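Local coordinates for putative 3-hydroxybutyryl-CoA dehydratase (Rhodopseudomonas palustris, PDB 3HIN), which probably acts as a lyase of the enoyl-CoA hydratase/isomerase family, adding water to or removing it from an acyl-CoA substrate, at residues Asp21-Pro25 and Val26-Gly30; Ala111-Lys114 and Gly115-Gly119; Ala209-Pro213 and Leu214-Ala218. All coordinates share one frame; numbering follows the deposited sequence.

Interaction 1: Asp21-Pro25 and Val26-Gly30; sequences DTVGP and VLTIG
Val23 and Val26 form a hydrogen-bonded pair that closes a beta hairpin, and their two flat carbonyl groups receive the N-H groups differently. Val23 N reaches Val26 O at 2.8 Å, only slightly tilted from the carbonyl plane, whereas Val26 N approaches Val23 O at 3.1 Å from above the plane, about 52° out of it. A type II' turn runs from Val23 to Val26, with Gly24 at its first corner holding the positive phi (57°) such a turn asks for, and Pro25 at the second. One edge of the proline ring, at CD of Pro25, lies 4.3 Å from CG2 of Val26. Farther along, Asp21 and Thr28 form the next hydrogen-bonded pair; Asp21 N meets Thr28 O in the carbonyl plane, and Asp21 O receives Thr28 N at 2.7 Å. Asp21 OD1 takes a weak bond from N of the next residue, Thr22.

The hairpin forms one margin of the crotonase-fold sheet, with strand 61-66 bonded along the other side of Val26-Gly30. Helix 197-208 covers the Val26 and Thr28 part of one face through Leu202, while Asp21 on the same face stays exposed. Thr22 and Leu27 share the other face, beside Ile59. With Leu27 CG placed opposite its own backbone N (chi1 -176°), CD1 swings across the strand pair and stops 3.9 Å from Thr22 OG1.

Interaction 2: Ala111-Lys114 and Gly115-Gly119; sequences AALK and GAVIG
Leu113, the last residue of strand 109-113, is where the chain first meets itself again: its CB lies 3.9 Å from CG2 of Val117. The touch is between one methylene and one methyl, and no hydrogen bond crosses between the two segments. CG2, opposite the Val117 carbonyl carbon, is the branch that touches. Leu113 CG likewise stands opposite its own carbonyl carbon (chi1 -47°), and the Leu113 side chain also touches Phe71, Ala125 and Tyr139. Val117 rests on Phe71, Leu122, Ala125 and Tyr139, so the two residues share Phe71, Ala125 and Tyr139 as neighbours.

Lys114 comes next, and its two ends do different work. Its carbonyl O is 3.9 Å from CG2 of Val117, giving that methyl a second neighbour. Its side chain leaves the contact: beyond CG the chain is extended, and NZ is hydrogen-bonded to Gly66 O, with a weaker bond to Gly68 O.

Here the chain passes between the two sheets of the crotonase fold, from strand 109-113 of the large one to strand 116-118 of the small one. Gly115 makes the bend with a positive phi of 51°. Its N is bonded to Ser136 OG, while Ala116 N, 3.4 Å from Lys114 O but poorly angled toward it, is given instead to His70 ND1. Gly119 then sits at the N-cap of helix 120-127, and in relatives an N-H from the glycine run at the start of this helix lines the oxyanion hole that polarises the thioester carbonyl.

Interaction 3: Ala209-Pro213 and Leu214-Ala218; sequences AQNAP and LTNFA
Ala212 and Thr215 meet where the loop after helix 197-208 enters helix 213-228, and the tight part of the contact gathers round a single oxygen. Ala212 O, at the N-cap residue, accepts two backbone bonds. Asn216 N comes in the carbonyl plane at 3.3 Å, with a nearly straight N-H (159°). Thr215 N is closer, at 2.9 Å, but lies well above that plane and bonds at a more bent angle. One residue on, Pro213 O takes Phe217 N at 2.8 Å, and the regular i to i+4 pattern of the first turn is under way. Pro213 suits this place, since a residue in the first turn of a helix needs no N-H for a bond to a preceding turn.

The side chains are set more loosely. Asn211 and Asn216 cross at about a right angle, their amide planes 69° apart. Asn216 OD1 sits 3.8 Å from Asn211 CB and 3.9 Å from Asn211 ND2, a contact of atoms rather than a hydrogen bond. The amide oxygen of Asn211 is used elsewhere, OD1 taking a bond from Arg207 NH1. Pro213 and Thr215 are exposed on the solvent side. Turned to the rest of the fold instead, Leu214 leans on Val244 of helix 231-247, and Asn216 is buried against Pro108.

Ala212 has no side-chain acceptor to offer the helix start. The bonds between the two segments all run from backbone N-H to backbone carbonyl, and the amide side chains add contact without a bond between them.

Overall arrangement
The three contacts run from core to surface. Interaction 2 is buried, lies closest to the centre of the chain and relies on apolar contact, with Lys114 NZ, Gly115 N and Ala116 N bonded to partners elsewhere in the fold. Interaction 1 is partly buried, one face covered in part by a helix, and is held by paired strand backbones. Interaction 3 lies at the surface and depends on backbone bonds at a helix start. Interactions 1 and 2 reach the same large sheet, at its margin and its interior, with centres about 19 Å apart. Interactions 1 and 3 touch directly, Pro25 CG resting 3.7 Å from Ala209 CB, whereas interactions 2 and 3 lie on opposite sides of the chain's centre.

Interaction 1: Asp21-Pro25 and Val26-Gly30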
loop_
_atom_site.group_PDB
_atom_site.type_symbol
_atom_site.label_atom_id
_atom_site.label_comp_id
_atom_site.label_asym_id
_atom_site.label_seq_id
_atom_site.Cartn_x
_atom_site.Cartn_y
_atom_site.Cartn_z
ATOM N N ASP A 21 5.351 -3.892 -36.947
ATOM C CA ASP A 21 6.258 -4.553 -37.904
ATOM C C ASP A 21 7.289 -5.315 -37.106
ATOM O O ASP A 21 7.357 -5.197 -35.900
ATOM C CB ASP A 21 6.946 -3.531 -38.817
ATOM C CG ASP A 21 7.345 -4.116 -40.165
ATOM O OD1 ASP A 21 7.060 -5.310 -40.479
ATOM O OD2 ASP A 21 7.970 -3.357 -40.924
ATOM N N THR A 22 8.134 -6.037 -37.815
ATOM C CA THR A 22 9.199 -6.806 -37.227
ATOM C C THR A 22 10.385 -6.395 -38.053
ATOM O O THR A 22 10.399 -6.666 -39.261
ATOM C CB THR A 22 8.921 -8.290 -37.434
ATOM O OG1 THR A 22 7.789 -8.615 -36.645
ATOM C CG2 THR A 22 10.109 -9.172 -36.980
ATOM N N VAL A 23 11.350 -5.707 -37.435
ATOM C CA VAL A 23 12.600 -5.390 -38.125
ATOM C C VAL A 23 13.756 -6.182 -37.496
ATOM O O VAL A 23 14.185 -5.876 -36.384
ATOM C CB VAL A 23 12.902 -3.897 -38.112
ATOM C CG1 VAL A 23 14.088 -3.608 -39.074
ATOM C CG2 VAL A 23 11.673 -3.102 -38.524
ATOM N N GLY A 24 14.233 -7.218 -38.196
ATOM C CA GLY A 24 15.187 -8.154 -37.603
ATOM C C GLY A 24 14.535 -8.724 -36.356
ATOM O O GLY A 24 13.421 -9.197 -36.415
ATOM N N PRO A 25 15.211 -8.656 -35.203
ATOM C CA PRO A 25 14.573 -9.330 -34.059
ATOM C C PRO A 25 13.795 -8.345 -33.150
ATOM O O PRO A 25 13.543 -8.642 -31.971
ATOM C CB PRO A 25 15.783 -9.929 -33.333
ATOM C CG PRO A 25 16.802 -8.783 -33.423
ATOM C CD PRO A 25 16.584 -8.206 -34.883
ATOM N N VAL A 26 13.488 -7.170 -33.701
ATOM C CA VAL A 26 12.768 -6.121 -33.004
ATOM C C VAL A 26 11.323 -5.985 -33.506
ATOM O O VAL A 26 11.061 -5.665 -34.695
ATOM C CB VAL A 26 13.466 -4.751 -33.154
ATOM C CG1 VAL A 26 12.776 -3.680 -32.245
ATOM C CG2 VAL A 26 14.943 -4.901 -32.771
ATOM N N LEU A 27 10.400 -6.242 -32.594
ATOM C CA LEU A 27 8.977 -6.013 -32.831
ATOM C C LEU A 27 8.709 -4.529 -32.653
ATOM O O LEU A 27 8.900 -3.981 -31.561
ATOM C CB LEU A 27 8.158 -6.813 -31.852
ATOM C CG LEU A 27 6.625 -6.775 -31.996
ATOM C CD1 LEU A 27 6.181 -7.564 -33.232
ATOM C CD2 LEU A 27 5.949 -7.245 -30.732
ATOM N N THR A 28 8.328 -3.855 -33.728
ATOM C CA THR A 28 8.042 -2.461 -33.577
ATOM C C THR A 28 6.563 -2.201 -33.536
ATOM O O THR A 28 5.820 -2.761 -34.362
ATOM C CB THR A 28 8.725 -1.600 -34.661
ATOM O OG1 THR A 28 8.096 -1.802 -35.927
ATOM C CG2 THR A 28 10.248 -1.937 -34.680
ATOM N N ILE A 29 6.156 -1.314 -32.627
ATOM C CA ILE A 29 4.754 -1.082 -32.347
ATOM C C ILE A 29 4.410 0.403 -32.407
ATOM O O ILE A 29 4.669 1.155 -31.461
ATOM C CB ILE A 29 4.385 -1.577 -30.948
ATOM C CG1 ILE A 29 4.552 -3.087 -30.829
ATOM C CG2 ILE A 29 2.916 -1.229 -30.676
ATOM C CD1 ILE A 29 4.277 -3.642 -29.360
ATOM N N GLY A 30 3.781 0.836 -33.486
ATOM C CA GLY A 30 3.569 2.267 -33.637
ATOM C C GLY A 30 2.181 2.680 -33.281
ATOM O O GLY A 30 1.247 2.140 -33.814
#

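Interaction 2: Ala111-Lys114 and Gly115-Gly119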
loop_
_atom_site.group_PDB
_atom_site.type_symbol
_atom_site.label_atom_id
_atom_site.label_comp_id
_atom_site.label_asym_id
_atom_site.label_seq_id
_atom_site.Cartn_x
_atom_site.Cartn_y
_atom_site.Cartn_z
ATOM N N ALA A 111 10.808 2.799 -25.476
ATOM C CA ALA A 111 9.820 3.763 -25.994
ATOM C C ALA A 111 10.544 4.941 -26.667
ATOM O O ALA A 111 11.444 5.546 -26.068
ATOM C CB ALA A 111 8.941 4.261 -24.838
ATOM N N ALA A 112 10.182 5.239 -27.912
ATOM C CA ALA A 112 10.751 6.332 -28.643
ATOM C C ALA A 112 9.837 7.507 -28.427
ATOM O O ALA A 112 8.664 7.442 -28.826
ATOM C CB ALA A 112 10.881 5.940 -30.165
ATOM N N LEU A 113 10.302 8.541 -27.717
ATOM C CA LEU A 113 9.420 9.660 -27.344
ATOM C C LEU A 113 9.607 10.920 -28.216
ATOM O O LEU A 113 10.711 11.313 -28.528
ATOM C CB LEU A 113 9.577 9.985 -25.865
ATOM C CG LEU A 113 9.543 8.769 -24.924
ATOM C CD1 LEU A 113 9.749 9.293 -23.509
ATOM C CD2 LEU A 113 8.228 8.020 -25.016
ATOM N N LYS A 114 8.517 11.518 -28.667
ATOM C CA LYS A 114 8.587 12.816 -29.370
ATOM C C LYS A 114 7.295 13.540 -29.053
ATOM O O LYS A 114 6.362 12.885 -28.647
ATOM C CB LYS A 114 8.670 12.599 -30.899
ATOM C CG LYS A 114 7.451 11.879 -31.525
ATOM C CD LYS A 114 7.790 11.489 -32.970
ATOM C CE LYS A 114 6.765 10.492 -33.479
ATOM N NZ LYS A 114 7.026 9.987 -34.898
ATOM N N GLY A 115 7.246 14.863 -29.254
ATOM C CA GLY A 115 6.008 15.636 -29.136
ATOM C C GLY A 115 5.348 15.301 -27.806
ATOM O O GLY A 115 6.004 15.090 -26.824
ATOM N N ALA A 116 4.039 15.202 -27.799
ATOM C CA ALA A 116 3.307 15.023 -26.545
ATOM C C ALA A 116 3.539 13.655 -25.880
ATOM O O ALA A 116 3.490 12.602 -26.533
ATOM C CB ALA A 116 1.790 15.340 -26.784
ATOM N N VAL A 117 3.903 13.671 -24.591
ATOM C CA VAL A 117 4.018 12.433 -23.766
ATOM C C VAL A 117 3.347 12.794 -22.477
ATOM O O VAL A 117 3.984 13.177 -21.484
ATOM C CB VAL A 117 5.492 12.055 -23.494
ATOM C CG1 VAL A 117 5.555 10.762 -22.668
ATOM C CG2 VAL A 117 6.376 11.965 -24.908
ATOM N N ILE A 118 2.036 12.791 -22.502
ATOM C CA ILE A 118 1.360 13.375 -21.386
ATOM C C ILE A 118 0.278 12.455 -20.829
ATOM O O ILE A 118 -0.355 11.727 -21.599
ATOM C CB ILE A 118 0.804 14.814 -21.707
ATOM C CG1 ILE A 118 -0.482 14.763 -22.492
ATOM C CG2 ILE A 118 1.819 15.690 -22.474
ATOM C CD1 ILE A 118 -0.781 16.202 -23.224
ATOM N N GLY A 119 0.026 12.536 -19.503
ATOM C CA GLY A 119 -1.094 11.768 -18.911
ATOM C C GLY A 119 -0.812 10.282 -19.090
ATOM O O GLY A 119 0.327 9.829 -18.881
#

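Interaction 3: Ala209-Pro213 and Leu214-Ala218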
loop_
_atom_site.group_PDB
_atom_site.type_symbol
_atom_site.label_atom_id
_atom_site.label_comp_id
_atom_site.label_asym_id
_atom_site.label_seq_id
_atom_site.Cartn_x
_atom_site.Cartn_y
_atom_site.Cartn_z
ATOM N N ALA A 209 19.208 -6.983 -28.196
ATOM C CA ALA A 209 18.917 -8.256 -28.901
ATOM C C ALA A 209 20.056 -9.258 -28.804
ATOM O O ALA A 209 19.838 -10.459 -28.971
ATOM C CB ALA A 209 18.617 -7.986 -30.355
ATOM N N GLN A 210 21.264 -8.759 -28.541
ATOM C CA GLN A 210 22.441 -9.595 -28.475
ATOM C C GLN A 210 22.563 -10.237 -27.088
ATOM O O GLN A 210 23.348 -11.179 -26.904
ATOM C CB GLN A 210 23.663 -8.730 -28.677
ATOM C CG GLN A 210 23.614 -7.758 -29.879
ATOM C CD GLN A 210 24.904 -6.938 -30.010
ATOM O OE1 GLN A 210 25.700 -6.847 -29.071
ATOM N NE2 GLN A 210 25.135 -6.379 -31.193
ATOM N N ASN A 211 21.824 -9.740 -26.096
ATOM C CA ASN A 211 21.952 -10.266 -24.702
ATOM C C ASN A 211 21.450 -11.725 -24.551
ATOM O O ASN A 211 20.556 -12.153 -25.278
ATOM C CB ASN A 211 21.255 -9.341 -23.660
ATOM C CG ASN A 211 21.882 -7.934 -23.629
ATOM O OD1 ASN A 211 23.075 -7.772 -23.879
ATOM N ND2 ASN A 211 21.106 -6.938 -23.291
ATOM N N ALA A 212 22.059 -12.474 -23.630
ATOM C CA ALA A 212 21.546 -13.804 -23.217
ATOM C C ALA A 212 20.200 -13.624 -22.500
ATOM O O ALA A 212 19.974 -12.618 -21.828
ATOM C CB ALA A 212 22.569 -14.517 -22.280
ATOM N N PRO A 213 19.293 -14.590 -22.645
ATOM C CA PRO A 213 17.927 -14.464 -22.109
ATOM C C PRO A 213 17.913 -14.259 -20.596
ATOM O O PRO A 213 17.053 -13.515 -20.072
ATOM C CB PRO A 213 17.294 -15.826 -22.469
ATOM C CG PRO A 213 18.010 -16.219 -23.694
ATOM C CD PRO A 213 19.452 -15.829 -23.421
ATOM N N LEU A 214 18.858 -14.918 -19.912
ATOM C CA LEU A 214 18.946 -14.820 -18.465
ATOM C C LEU A 214 19.482 -13.440 -18.042
ATOM O O LEU A 214 19.324 -13.022 -16.879
ATOM C CB LEU A 214 19.797 -15.962 -17.902
ATOM C CG LEU A 214 19.208 -16.757 -16.738
ATOM C CD1 LEU A 214 17.741 -17.153 -16.992
ATOM C CD2 LEU A 214 20.046 -17.957 -16.469
ATOM N N THR A 215 20.133 -12.721 -18.961
ATOM C CA THR A 215 20.507 -11.372 -18.634
ATOM C C THR A 215 19.238 -10.533 -18.654
ATOM O O THR A 215 18.976 -9.844 -17.699
ATOM C CB THR A 215 21.587 -10.804 -19.573
ATOM O OG1 THR A 215 22.836 -11.366 -19.187
ATOM C CG2 THR A 215 21.700 -9.263 -19.407
ATOM N N ASN A 216 18.427 -10.633 -19.720
ATOM C CA ASN A 216 17.137 -9.969 -19.695
ATOM C C ASN A 216 16.339 -10.368 -18.482
ATOM O O ASN A 216 15.746 -9.510 -17.848
ATOM C CB ASN A 216 16.257 -10.158 -20.937
ATOM C CG ASN A 216 16.898 -9.610 -22.170
ATOM O OD1 ASN A 216 17.784 -8.717 -22.119
ATOM N ND2 ASN A 216 16.529 -10.205 -23.297
ATOM N N PHE A 217 16.298 -11.653 -18.157
ATOM C CA PHE A 217 15.526 -11.994 -16.972
ATOM C C PHE A 217 16.007 -11.222 -15.692
ATOM O O PHE A 217 15.193 -10.638 -14.948
ATOM C CB PHE A 217 15.578 -13.497 -16.727
ATOM C CG PHE A 217 14.672 -13.927 -15.640
ATOM C CD1 PHE A 217 13.332 -14.049 -15.876
ATOM C CD2 PHE A 217 15.157 -14.134 -14.357
ATOM C CE1 PHE A 217 12.476 -14.436 -14.837
ATOM C CE2 PHE A 217 14.302 -14.510 -13.301
ATOM C CZ PHE A 217 12.972 -14.652 -13.554
ATOM N N ALA A 218 17.302 -11.286 -15.415
ATOM C CA ALA A 218 17.887 -10.755 -14.163
ATOM C C ALA A 218 17.686 -9.242 -14.115
ATOM O O ALA A 218 17.313 -8.690 -13.075
ATOM C CB ALA A 218 19.379 -11.089 -14.089
#